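Local coordinates for protein enoyl-CoA hydratase (Mycobacterium thermoresistibile, PDB 3T3W) that probably catalyses the reversible hydration of enoyl-CoA thioesters in lipid metabolism, at residues P119-V124 against L141-E146. Sequence-based numbering, arbitrary orientation.
Sequences PSIAAV and LIIAAE
Ala-122 is gripped by the neighbouring strand through both of its backbone polar groups: its N donates to Leu-141 O at 2.8 Å, and its O accepts from Ile-143 N. The latter bond is almost straight at 170°. The same pattern continues at Val-124, whose N reaches Ile-143 O at 2.9 Å and whose O takes the N-H of Ala-145. At the start of the pair Leu-141 N donates to Ser-120 O over 3.1 Å. Four of the five accepting carbonyls, all but Ser-120 O, also receive a CA-H...O contact, such as Ile-142 CA to Ala-122 O, a contact common in beta sheets. The axes of 120-124 and 141-145 run 20° apart, and the two are adjacent, parallel inner strands of the mixed sheet in the crotonase fold, 141-145 lying next to the edge strand 199-201; on its far edge 120-124 bonds to Ile-68 and Leu-70 of strand 67-72. On one face Ile-121, Leu-141 and Ile-143 meet. Ile-121 CG2, anti to the backbone N, lies 3.9 Å from Ile-143 CG1, the two side chains running alongside each other, while Ile-121 CG1 touches Leu-141 CD1. Branched, apolar residues suit this buried face, where Thr-210 of helix 206-217 packs on Ile-121 and Ile-143. The opposite face carries Ala-122, Ile-142 and Val-124: Val-124 CG2 meets Ile-142 CG2 at 3.9 Å, their side chains crossing at a slant. The small methyl of Ala-122 suits a place packed against Cys-136 and Cys-139. At the N-terminal end of 141-145, Arg-174 of a second subunit packs on Leu-141 and Ile-142.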
loop_
_atom_site.group_PDB
_atom_site.type_symbol
_atom_site.label_atom_id
_atom_site.label_comp_id
_atom_site.label_asym_id
_atom_site.label_seq_id
_atom_site.Cartn_x
_atom_site.Cartn_y
_atom_site.Cartn_z
ATOM N N PRO F 119 -24.003 -7.563 -10.070
ATOM C CA PRO F 119 -23.134 -8.130 -11.081
ATOM C C PRO F 119 -23.375 -7.535 -12.449
ATOM O O PRO F 119 -24.532 -7.271 -12.791
ATOM C CB PRO F 119 -23.503 -9.610 -11.085
ATOM C CG PRO F 119 -23.966 -9.859 -9.677
ATOM C CD PRO F 119 -24.740 -8.597 -9.345
ATOM N N SER F 120 -22.296 -7.322 -13.205
ATOM C CA SER F 120 -22.382 -6.828 -14.575
ATOM C C SER F 120 -21.513 -7.649 -15.499
ATOM O O SER F 120 -20.425 -8.130 -15.135
ATOM C CB SER F 120 -21.985 -5.366 -14.666
ATOM O OG SER F 120 -20.640 -5.173 -14.181
ATOM N N ILE F 121 -21.993 -7.796 -16.717
ATOM C CA ILE F 121 -21.322 -8.605 -17.713
ATOM C C ILE F 121 -21.252 -7.826 -19.013
ATOM O O ILE F 121 -22.284 -7.343 -19.494
ATOM C CB ILE F 121 -22.111 -9.918 -17.988
ATOM C CG1 ILE F 121 -22.404 -10.696 -16.694
ATOM C CG2 ILE F 121 -21.348 -10.775 -18.995
ATOM C CD1 ILE F 121 -23.413 -11.862 -16.825
ATOM N N ALA F 122 -20.058 -7.667 -19.583
ATOM C CA ALA F 122 -19.907 -7.104 -20.937
ATOM C C ALA F 122 -19.829 -8.217 -21.981
ATOM O O ALA F 122 -19.096 -9.198 -21.779
ATOM C CB ALA F 122 -18.649 -6.221 -21.026
ATOM N N ALA F 123 -20.544 -8.043 -23.089
ATOM C CA ALA F 123 -20.491 -8.896 -24.279
ATOM C C ALA F 123 -19.759 -8.128 -25.365
ATOM O O ALA F 123 -20.268 -7.102 -25.851
ATOM C CB ALA F 123 -21.909 -9.238 -24.745
ATOM N N VAL F 124 -18.557 -8.580 -25.705
ATOM C CA VAL F 124 -17.690 -7.830 -26.604
ATOM C C VAL F 124 -17.476 -8.564 -27.922
ATOM O O VAL F 124 -16.916 -9.639 -27.969
ATOM C CB VAL F 124 -16.322 -7.487 -25.967
ATOM C CG1 VAL F 124 -15.436 -6.696 -26.953
ATOM C CG2 VAL F 124 -16.528 -6.734 -24.663
ATOM N N LEU F 141 -17.584 -9.240 -15.339
ATOM C CA LEU F 141 -17.234 -10.334 -16.226
ATOM C C LEU F 141 -17.254 -9.836 -17.666
ATOM O O LEU F 141 -18.041 -8.921 -18.021
ATOM C CB LEU F 141 -18.243 -11.468 -16.097
ATOM C CG LEU F 141 -18.632 -11.912 -14.677
ATOM C CD1 LEU F 141 -19.635 -13.094 -14.732
ATOM C CD2 LEU F 141 -17.406 -12.336 -13.862
ATOM N N ILE F 142 -16.358 -10.396 -18.474
ATOM C CA ILE F 142 -16.348 -10.133 -19.930
ATOM C C ILE F 142 -16.460 -11.438 -20.725
ATOM O O ILE F 142 -15.680 -12.392 -20.518
ATOM C CB ILE F 142 -15.129 -9.323 -20.384
ATOM C CG1 ILE F 142 -15.025 -7.970 -19.631
ATOM C CG2 ILE F 142 -15.203 -9.108 -21.918
ATOM C CD1 ILE F 142 -13.735 -7.181 -19.896
ATOM N N ILE F 143 -17.456 -11.487 -21.621
ATOM C CA ILE F 143 -17.604 -12.591 -22.577
ATOM C C ILE F 143 -17.255 -11.990 -23.943
ATOM O O ILE F 143 -17.797 -10.950 -24.311
ATOM C CB ILE F 143 -19.056 -13.148 -22.554
ATOM C CG1 ILE F 143 -19.513 -13.525 -21.101
ATOM C CG2 ILE F 143 -19.230 -14.360 -23.521
ATOM C CD1 ILE F 143 -18.668 -14.546 -20.374
ATOM N N ALA F 144 -16.322 -12.601 -24.670
ATOM C CA ALA F 144 -15.876 -12.091 -25.953
ATOM C C ALA F 144 -16.204 -13.071 -27.069
ATOM O O ALA F 144 -16.022 -14.293 -26.943
ATOM C CB ALA F 144 -14.377 -11.807 -25.958
ATOM N N ALA F 145 -16.661 -12.514 -28.179
ATOM C CA ALA F 145 -16.704 -13.284 -29.413
ATOM C C ALA F 145 -15.312 -13.711 -29.868
ATOM O O ALA F 145 -14.324 -12.999 -29.650
ATOM C CB ALA F 145 -17.390 -12.443 -30.521
ATOM N N GLU F 146 -15.236 -14.839 -30.583
ATOM C CA GLU F 146 -13.962 -15.383 -31.096
ATOM C C GLU F 146 -13.247 -14.354 -31.976
ATOM O O GLU F 146 -12.036 -14.328 -31.999
ATOM C CB GLU F 146 -14.171 -16.752 -31.874
#